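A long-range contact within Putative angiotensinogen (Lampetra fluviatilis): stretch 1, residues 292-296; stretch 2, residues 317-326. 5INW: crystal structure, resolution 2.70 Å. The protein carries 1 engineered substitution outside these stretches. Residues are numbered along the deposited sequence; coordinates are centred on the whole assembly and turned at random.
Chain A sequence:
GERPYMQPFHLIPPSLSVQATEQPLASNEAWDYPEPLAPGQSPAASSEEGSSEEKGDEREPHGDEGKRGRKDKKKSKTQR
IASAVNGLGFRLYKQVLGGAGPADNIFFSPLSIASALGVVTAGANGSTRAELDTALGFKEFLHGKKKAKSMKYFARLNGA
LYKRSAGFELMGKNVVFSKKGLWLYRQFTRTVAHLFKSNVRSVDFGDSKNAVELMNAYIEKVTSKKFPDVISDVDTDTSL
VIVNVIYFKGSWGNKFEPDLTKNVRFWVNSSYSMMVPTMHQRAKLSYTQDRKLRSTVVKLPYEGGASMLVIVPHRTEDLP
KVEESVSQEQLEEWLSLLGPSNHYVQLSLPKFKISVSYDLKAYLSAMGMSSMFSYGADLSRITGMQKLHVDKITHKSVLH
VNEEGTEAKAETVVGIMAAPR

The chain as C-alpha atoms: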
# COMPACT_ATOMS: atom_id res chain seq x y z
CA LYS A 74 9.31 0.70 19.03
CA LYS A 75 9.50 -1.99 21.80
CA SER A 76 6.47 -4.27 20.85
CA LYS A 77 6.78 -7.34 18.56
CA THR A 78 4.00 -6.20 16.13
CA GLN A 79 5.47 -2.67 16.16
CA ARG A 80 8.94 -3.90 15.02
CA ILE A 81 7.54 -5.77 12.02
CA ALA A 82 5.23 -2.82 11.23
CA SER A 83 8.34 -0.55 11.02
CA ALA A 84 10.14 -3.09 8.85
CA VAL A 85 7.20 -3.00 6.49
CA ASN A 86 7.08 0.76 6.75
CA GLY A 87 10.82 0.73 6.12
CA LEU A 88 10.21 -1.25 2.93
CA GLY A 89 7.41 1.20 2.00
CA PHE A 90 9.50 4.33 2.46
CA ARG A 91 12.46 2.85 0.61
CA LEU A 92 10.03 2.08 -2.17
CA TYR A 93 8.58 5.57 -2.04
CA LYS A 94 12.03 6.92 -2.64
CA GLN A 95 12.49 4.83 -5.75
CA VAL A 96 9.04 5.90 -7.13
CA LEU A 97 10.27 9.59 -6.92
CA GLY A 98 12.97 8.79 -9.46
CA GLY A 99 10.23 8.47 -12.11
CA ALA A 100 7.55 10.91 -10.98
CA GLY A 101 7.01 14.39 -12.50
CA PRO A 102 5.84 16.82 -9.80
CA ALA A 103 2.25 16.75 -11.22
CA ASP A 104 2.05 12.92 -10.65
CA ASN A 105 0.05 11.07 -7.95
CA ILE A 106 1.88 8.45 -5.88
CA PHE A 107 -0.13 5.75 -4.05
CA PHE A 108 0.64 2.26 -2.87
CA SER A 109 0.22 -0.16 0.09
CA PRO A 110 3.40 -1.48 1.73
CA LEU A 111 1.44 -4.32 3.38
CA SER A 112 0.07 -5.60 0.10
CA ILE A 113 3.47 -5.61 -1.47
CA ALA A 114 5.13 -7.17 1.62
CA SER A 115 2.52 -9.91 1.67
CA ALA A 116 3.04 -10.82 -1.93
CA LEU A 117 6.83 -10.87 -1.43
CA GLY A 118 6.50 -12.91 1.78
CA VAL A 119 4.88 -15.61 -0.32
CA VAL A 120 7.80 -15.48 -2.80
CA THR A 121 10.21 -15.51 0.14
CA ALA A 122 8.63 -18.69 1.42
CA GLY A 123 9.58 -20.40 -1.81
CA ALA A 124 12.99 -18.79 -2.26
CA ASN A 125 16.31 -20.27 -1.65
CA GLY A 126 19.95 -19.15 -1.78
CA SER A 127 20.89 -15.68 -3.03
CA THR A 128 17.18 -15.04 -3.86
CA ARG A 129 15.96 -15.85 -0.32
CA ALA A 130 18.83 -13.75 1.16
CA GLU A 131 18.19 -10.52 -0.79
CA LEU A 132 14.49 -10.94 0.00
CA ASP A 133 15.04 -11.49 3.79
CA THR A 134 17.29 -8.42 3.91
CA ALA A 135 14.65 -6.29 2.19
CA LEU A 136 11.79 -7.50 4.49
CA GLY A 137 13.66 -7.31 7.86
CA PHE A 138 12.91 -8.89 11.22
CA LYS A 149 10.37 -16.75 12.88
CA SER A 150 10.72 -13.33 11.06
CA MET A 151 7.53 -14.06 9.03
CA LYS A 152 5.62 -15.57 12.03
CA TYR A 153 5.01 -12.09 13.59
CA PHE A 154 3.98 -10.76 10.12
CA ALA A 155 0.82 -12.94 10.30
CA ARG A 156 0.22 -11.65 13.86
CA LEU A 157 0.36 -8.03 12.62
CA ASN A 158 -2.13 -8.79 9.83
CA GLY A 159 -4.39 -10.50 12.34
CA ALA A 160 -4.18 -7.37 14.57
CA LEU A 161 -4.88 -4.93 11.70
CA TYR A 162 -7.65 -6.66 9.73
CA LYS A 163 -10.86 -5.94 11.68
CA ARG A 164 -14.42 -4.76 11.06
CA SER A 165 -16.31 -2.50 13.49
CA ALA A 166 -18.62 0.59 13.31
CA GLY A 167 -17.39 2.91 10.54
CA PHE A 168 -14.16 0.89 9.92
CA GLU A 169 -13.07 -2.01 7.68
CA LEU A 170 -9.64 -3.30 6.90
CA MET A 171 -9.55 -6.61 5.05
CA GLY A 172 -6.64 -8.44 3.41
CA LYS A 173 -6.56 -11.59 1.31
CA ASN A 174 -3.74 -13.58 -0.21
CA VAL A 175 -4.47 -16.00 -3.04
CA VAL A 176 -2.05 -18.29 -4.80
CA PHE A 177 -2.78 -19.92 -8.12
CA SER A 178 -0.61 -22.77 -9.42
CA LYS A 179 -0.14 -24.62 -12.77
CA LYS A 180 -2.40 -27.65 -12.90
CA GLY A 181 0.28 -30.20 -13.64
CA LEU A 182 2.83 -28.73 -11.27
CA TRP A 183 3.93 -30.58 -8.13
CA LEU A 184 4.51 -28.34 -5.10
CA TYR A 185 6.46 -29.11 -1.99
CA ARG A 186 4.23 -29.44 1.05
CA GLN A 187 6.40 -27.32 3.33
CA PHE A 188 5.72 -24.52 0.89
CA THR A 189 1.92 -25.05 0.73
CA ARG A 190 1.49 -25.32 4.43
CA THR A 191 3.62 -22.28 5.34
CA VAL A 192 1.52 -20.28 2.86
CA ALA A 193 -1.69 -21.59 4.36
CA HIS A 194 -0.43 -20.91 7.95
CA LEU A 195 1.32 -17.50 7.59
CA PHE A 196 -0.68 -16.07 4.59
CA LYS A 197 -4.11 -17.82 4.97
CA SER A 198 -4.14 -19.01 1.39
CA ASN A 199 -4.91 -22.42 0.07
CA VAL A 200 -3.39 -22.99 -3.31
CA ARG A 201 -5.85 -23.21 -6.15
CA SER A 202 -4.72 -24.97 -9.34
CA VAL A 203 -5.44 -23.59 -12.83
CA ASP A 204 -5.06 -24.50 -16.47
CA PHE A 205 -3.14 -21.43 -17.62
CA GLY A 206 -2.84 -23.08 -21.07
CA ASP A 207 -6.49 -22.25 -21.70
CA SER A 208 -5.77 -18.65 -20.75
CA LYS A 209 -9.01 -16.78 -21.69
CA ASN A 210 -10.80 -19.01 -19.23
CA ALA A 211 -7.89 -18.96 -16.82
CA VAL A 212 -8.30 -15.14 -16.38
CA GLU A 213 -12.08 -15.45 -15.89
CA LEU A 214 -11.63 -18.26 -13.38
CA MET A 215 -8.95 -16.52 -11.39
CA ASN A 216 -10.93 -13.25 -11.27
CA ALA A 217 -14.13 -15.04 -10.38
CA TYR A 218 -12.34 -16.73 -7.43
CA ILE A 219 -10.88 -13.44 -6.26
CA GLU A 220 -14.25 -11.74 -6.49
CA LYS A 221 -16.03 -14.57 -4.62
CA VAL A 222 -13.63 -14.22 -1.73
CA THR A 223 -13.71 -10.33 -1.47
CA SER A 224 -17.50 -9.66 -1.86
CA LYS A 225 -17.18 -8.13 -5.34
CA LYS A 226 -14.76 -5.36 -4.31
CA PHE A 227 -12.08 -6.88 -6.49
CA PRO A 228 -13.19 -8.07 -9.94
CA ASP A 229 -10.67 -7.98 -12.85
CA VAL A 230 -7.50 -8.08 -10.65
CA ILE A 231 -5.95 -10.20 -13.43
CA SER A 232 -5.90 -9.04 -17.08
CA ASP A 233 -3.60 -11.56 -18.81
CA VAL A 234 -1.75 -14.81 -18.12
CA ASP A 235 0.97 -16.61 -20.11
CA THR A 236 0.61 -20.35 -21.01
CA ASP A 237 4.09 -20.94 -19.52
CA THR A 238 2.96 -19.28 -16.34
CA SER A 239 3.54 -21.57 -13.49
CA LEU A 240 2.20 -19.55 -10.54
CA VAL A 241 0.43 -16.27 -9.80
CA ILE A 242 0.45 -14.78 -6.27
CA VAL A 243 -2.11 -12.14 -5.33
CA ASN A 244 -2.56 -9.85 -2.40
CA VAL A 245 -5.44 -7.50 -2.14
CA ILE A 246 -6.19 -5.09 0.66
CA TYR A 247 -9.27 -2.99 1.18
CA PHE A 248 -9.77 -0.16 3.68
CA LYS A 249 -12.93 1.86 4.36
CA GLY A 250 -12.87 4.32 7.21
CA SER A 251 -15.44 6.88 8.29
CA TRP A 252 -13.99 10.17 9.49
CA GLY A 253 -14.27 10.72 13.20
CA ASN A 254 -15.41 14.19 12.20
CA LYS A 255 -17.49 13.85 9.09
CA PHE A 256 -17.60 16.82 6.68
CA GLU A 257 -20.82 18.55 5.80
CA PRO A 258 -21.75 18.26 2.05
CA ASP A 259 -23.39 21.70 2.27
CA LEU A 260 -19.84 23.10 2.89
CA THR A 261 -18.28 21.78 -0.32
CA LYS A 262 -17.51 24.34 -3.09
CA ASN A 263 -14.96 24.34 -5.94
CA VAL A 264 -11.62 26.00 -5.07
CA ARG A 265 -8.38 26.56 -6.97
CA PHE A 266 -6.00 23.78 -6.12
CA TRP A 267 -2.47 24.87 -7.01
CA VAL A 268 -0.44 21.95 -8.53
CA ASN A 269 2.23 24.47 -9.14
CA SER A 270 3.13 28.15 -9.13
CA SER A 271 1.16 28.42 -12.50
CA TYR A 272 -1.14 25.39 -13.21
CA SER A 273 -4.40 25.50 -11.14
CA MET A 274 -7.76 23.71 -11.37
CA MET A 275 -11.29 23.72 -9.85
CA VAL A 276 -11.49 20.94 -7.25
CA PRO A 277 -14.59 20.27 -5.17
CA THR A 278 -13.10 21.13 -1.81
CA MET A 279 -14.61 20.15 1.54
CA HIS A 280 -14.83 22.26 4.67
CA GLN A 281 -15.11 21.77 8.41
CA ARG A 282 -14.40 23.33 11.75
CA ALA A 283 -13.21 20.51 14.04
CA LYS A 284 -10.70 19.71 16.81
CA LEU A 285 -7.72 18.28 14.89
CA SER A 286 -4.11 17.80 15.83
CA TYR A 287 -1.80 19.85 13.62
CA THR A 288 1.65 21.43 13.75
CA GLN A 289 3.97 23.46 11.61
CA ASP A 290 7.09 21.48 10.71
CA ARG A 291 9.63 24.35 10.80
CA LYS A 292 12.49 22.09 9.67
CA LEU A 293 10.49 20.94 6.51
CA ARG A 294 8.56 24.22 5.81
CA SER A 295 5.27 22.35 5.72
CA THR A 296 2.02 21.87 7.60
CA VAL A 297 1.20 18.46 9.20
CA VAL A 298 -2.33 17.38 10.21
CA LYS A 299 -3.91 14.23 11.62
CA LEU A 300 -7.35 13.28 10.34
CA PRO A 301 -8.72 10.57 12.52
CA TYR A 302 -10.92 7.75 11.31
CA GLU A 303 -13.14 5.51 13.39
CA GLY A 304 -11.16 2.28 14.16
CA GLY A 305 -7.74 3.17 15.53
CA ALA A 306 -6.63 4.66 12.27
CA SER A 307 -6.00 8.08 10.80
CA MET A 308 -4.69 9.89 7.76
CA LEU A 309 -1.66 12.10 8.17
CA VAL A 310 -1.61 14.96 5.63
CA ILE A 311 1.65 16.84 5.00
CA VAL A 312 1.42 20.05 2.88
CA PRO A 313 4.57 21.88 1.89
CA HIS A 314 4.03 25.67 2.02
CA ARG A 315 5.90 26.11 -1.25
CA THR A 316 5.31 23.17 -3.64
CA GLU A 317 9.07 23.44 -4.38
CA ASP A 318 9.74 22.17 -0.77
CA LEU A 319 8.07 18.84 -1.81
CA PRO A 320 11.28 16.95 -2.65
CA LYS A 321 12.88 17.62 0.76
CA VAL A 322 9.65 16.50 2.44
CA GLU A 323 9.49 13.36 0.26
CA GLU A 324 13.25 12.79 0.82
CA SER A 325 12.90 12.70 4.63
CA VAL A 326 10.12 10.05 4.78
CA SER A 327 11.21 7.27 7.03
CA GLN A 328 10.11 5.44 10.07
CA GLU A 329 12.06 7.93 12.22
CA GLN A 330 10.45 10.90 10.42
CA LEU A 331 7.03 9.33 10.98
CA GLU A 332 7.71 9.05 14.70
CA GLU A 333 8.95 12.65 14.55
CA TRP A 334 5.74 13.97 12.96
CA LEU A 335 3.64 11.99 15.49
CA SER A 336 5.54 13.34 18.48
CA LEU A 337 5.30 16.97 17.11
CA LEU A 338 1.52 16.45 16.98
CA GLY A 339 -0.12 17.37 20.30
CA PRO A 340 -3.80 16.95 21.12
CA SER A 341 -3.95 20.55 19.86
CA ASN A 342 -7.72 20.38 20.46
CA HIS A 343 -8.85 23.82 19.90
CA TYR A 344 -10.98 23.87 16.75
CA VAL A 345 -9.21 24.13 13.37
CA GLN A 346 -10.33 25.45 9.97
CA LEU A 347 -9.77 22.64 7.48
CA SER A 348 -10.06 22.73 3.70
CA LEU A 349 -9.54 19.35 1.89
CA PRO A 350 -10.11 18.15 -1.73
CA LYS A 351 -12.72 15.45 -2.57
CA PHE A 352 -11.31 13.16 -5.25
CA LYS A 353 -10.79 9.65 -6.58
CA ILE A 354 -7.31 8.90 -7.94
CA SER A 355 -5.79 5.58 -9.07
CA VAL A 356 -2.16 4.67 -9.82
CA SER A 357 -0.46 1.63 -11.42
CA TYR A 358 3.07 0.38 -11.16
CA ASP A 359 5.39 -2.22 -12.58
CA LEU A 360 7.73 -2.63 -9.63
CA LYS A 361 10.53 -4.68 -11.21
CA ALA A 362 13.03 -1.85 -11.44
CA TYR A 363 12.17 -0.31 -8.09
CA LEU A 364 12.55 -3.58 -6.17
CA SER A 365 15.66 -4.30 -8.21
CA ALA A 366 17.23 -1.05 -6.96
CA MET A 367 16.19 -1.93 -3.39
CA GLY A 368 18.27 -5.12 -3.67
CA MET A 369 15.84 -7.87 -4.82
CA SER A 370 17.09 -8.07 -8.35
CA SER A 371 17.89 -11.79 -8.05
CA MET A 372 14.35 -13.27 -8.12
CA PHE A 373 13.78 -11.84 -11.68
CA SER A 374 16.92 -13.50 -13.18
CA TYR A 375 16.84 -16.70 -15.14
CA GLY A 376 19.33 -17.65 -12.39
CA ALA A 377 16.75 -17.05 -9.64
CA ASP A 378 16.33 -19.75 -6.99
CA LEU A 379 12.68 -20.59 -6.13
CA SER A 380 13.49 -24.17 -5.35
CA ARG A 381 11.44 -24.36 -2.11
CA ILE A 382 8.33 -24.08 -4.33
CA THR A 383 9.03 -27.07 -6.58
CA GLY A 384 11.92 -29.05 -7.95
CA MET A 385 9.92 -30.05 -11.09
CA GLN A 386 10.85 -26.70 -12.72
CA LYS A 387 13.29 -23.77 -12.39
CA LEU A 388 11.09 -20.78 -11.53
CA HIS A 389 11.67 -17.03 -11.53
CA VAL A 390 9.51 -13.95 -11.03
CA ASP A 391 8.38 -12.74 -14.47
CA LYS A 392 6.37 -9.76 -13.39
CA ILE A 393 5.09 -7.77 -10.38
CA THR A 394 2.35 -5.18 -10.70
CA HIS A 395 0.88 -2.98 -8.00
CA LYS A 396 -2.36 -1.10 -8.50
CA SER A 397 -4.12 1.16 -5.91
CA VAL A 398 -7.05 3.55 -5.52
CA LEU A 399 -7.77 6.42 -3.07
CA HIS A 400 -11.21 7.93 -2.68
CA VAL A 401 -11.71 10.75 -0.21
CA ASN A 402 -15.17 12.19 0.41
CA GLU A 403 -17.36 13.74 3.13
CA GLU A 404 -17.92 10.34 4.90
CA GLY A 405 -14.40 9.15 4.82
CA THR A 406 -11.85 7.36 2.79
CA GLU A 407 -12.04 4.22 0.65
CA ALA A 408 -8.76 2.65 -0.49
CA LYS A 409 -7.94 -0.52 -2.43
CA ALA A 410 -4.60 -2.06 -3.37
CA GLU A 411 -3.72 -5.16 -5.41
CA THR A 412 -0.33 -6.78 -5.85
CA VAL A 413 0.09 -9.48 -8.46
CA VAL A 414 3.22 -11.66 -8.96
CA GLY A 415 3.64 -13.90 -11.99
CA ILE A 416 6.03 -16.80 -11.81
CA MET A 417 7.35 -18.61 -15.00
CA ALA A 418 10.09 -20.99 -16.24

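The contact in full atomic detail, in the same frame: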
# COMPACT_ATOMS: atom_id res chain seq x y z
N LYS A 292 11.36 22.68 10.39
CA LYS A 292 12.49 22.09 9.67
C LYS A 292 12.16 21.77 8.20
O LYS A 292 13.02 21.97 7.34
CB LYS A 292 13.01 20.85 10.43
CG LYS A 292 14.27 20.18 9.87
CD LYS A 292 15.55 20.99 10.08
CE LYS A 292 16.73 20.31 9.40
NZ LYS A 292 17.99 21.14 9.44
N LEU A 293 10.92 21.34 7.90
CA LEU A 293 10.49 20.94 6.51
C LEU A 293 9.54 21.93 5.80
O LEU A 293 9.05 21.63 4.71
CB LEU A 293 9.84 19.55 6.54
CG LEU A 293 10.77 18.39 6.95
CD1 LEU A 293 9.97 17.12 7.17
CD2 LEU A 293 11.88 18.15 5.93
N ARG A 294 9.31 23.11 6.41
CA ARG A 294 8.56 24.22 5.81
C ARG A 294 7.19 23.79 5.27
O ARG A 294 6.80 24.14 4.15
CB ARG A 294 9.39 24.88 4.71
CG ARG A 294 10.64 25.60 5.22
CD ARG A 294 11.21 26.48 4.13
NE ARG A 294 12.67 26.41 4.16
CZ ARG A 294 13.40 25.40 3.66
NH1 ARG A 294 12.82 24.34 3.08
NH2 ARG A 294 14.72 25.44 3.75
N SER A 295 6.49 23.03 6.11
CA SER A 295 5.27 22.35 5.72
C SER A 295 4.36 22.10 6.91
O SER A 295 4.82 21.97 8.06
CB SER A 295 5.62 21.02 5.05
OG SER A 295 6.18 20.13 5.97
N THR A 296 3.07 22.08 6.61
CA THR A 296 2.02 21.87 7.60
C THR A 296 1.70 20.37 7.70
O THR A 296 1.51 19.71 6.67
CB THR A 296 0.70 22.64 7.18
OG1 THR A 296 0.99 23.99 6.78
CG2 THR A 296 -0.30 22.66 8.32
N GLU A 317 7.64 23.71 -4.16
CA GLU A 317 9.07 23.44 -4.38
C GLU A 317 9.82 22.84 -3.18
O GLU A 317 10.87 22.27 -3.37
CB GLU A 317 9.77 24.74 -4.80
CG GLU A 317 9.21 25.39 -6.07
CD GLU A 317 8.88 26.86 -5.88
OE1 GLU A 317 8.06 27.18 -5.00
OE2 GLU A 317 9.42 27.69 -6.64
N ASP A 318 9.28 22.95 -1.96
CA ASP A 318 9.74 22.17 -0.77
C ASP A 318 9.40 20.63 -0.82
O ASP A 318 9.88 19.85 0.02
CB ASP A 318 9.09 22.68 0.53
CG ASP A 318 9.39 24.13 0.83
OD1 ASP A 318 10.54 24.54 0.59
OD2 ASP A 318 8.46 24.85 1.31
N LEU A 319 8.56 20.21 -1.77
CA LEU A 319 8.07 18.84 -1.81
C LEU A 319 9.14 17.74 -1.94
O LEU A 319 8.93 16.66 -1.42
CB LEU A 319 7.00 18.69 -2.92
CG LEU A 319 6.15 17.40 -2.99
CD1 LEU A 319 5.36 17.18 -1.72
CD2 LEU A 319 5.22 17.51 -4.18
N PRO A 320 10.26 17.98 -2.66
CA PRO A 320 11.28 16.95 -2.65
C PRO A 320 12.02 16.71 -1.32
O PRO A 320 12.52 15.62 -1.09
CB PRO A 320 12.23 17.41 -3.76
CG PRO A 320 11.32 18.10 -4.70
CD PRO A 320 10.48 18.90 -3.79
N LYS A 321 12.16 17.74 -0.50
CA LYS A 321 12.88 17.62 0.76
C LYS A 321 11.97 17.01 1.80
O LYS A 321 12.44 16.39 2.74
CB LYS A 321 13.44 18.98 1.24
CG LYS A 321 14.44 19.58 0.24
CD LYS A 321 15.28 20.70 0.84
CE LYS A 321 16.50 20.15 1.58
NZ LYS A 321 17.35 21.25 2.08
N VAL A 322 10.65 17.20 1.63
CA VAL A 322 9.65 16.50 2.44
C VAL A 322 9.69 15.01 2.07
O VAL A 322 9.94 14.14 2.92
CB VAL A 322 8.25 17.10 2.23
CG1 VAL A 322 7.19 16.27 2.94
CG2 VAL A 322 8.21 18.55 2.73
N GLU A 323 9.49 14.74 0.78
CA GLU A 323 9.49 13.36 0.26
C GLU A 323 10.82 12.63 0.41
O GLU A 323 10.83 11.43 0.44
CB GLU A 323 9.04 13.34 -1.21
CG GLU A 323 7.56 13.68 -1.31
CD GLU A 323 6.98 13.61 -2.71
OE1 GLU A 323 7.71 13.83 -3.69
OE2 GLU A 323 5.77 13.36 -2.84
N GLU A 324 11.94 13.37 0.47
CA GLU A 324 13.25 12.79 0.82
C GLU A 324 13.35 12.31 2.26
O GLU A 324 13.99 11.31 2.52
CB GLU A 324 14.38 13.79 0.57
CG GLU A 324 14.99 13.67 -0.80
CD GLU A 324 15.54 12.29 -1.02
OE1 GLU A 324 16.37 11.86 -0.17
OE2 GLU A 324 15.11 11.64 -2.01
N SER A 325 12.75 13.02 3.21
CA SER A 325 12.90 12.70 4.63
C SER A 325 12.04 11.52 5.12
O SER A 325 12.29 11.04 6.24
CB SER A 325 12.56 13.91 5.49
OG SER A 325 11.18 14.18 5.39
N VAL A 326 11.05 11.08 4.31
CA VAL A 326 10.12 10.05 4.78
C VAL A 326 10.86 8.81 5.22
O VAL A 326 11.69 8.28 4.52
CB VAL A 326 8.97 9.68 3.82
CG1 VAL A 326 8.04 10.87 3.64
CG2 VAL A 326 9.48 9.13 2.48

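No hydrogen bond joins these two stretches. One salt bridge is the polar link between them, and it is long. Arg294 NH1 lies 3.4 Å from Asp318 OD1, with OD1 placed obliquely to the guanidinium. Arg294 has a positive phi, 52°, which is uncommon for a residue with a side chain. The CA-to-CB bond of Arg294 points toward the second stretch, and that of Asp318 points back toward the first. Arg294 O also comes within 3.4 Å of Asp318 OD2, but both atoms are acceptors, so no bond forms. OD2 is instead hydrogen-bonded just beyond one of the stretches.

The first stretch is a loop that runs into a strand at Ser295. It packs against a short helix. The backbones come close at Leu293 and Val322, whose CA atoms are 6.1 Å apart.

Leu293 supplies the apolar part. Its CA-to-CB bond points sideways, but the end of the side chain comes nearer. Leu293 CD2 is 3.7 Å from Lys321 O, and Leu293 CD1 is 3.6 Å from Ser325 OG. Leu293 CB meets Val322 CG2 at 4.3 Å. The same methyl, Val322 CG2, lies 4.1 Å from Ser295 OG.

Ser325 OG donates to Val322 O at 2.8 Å within the helical stretch. Leu293 CD1 is a methyl carbon, so its contact with Ser325 OG is van der Waals packing.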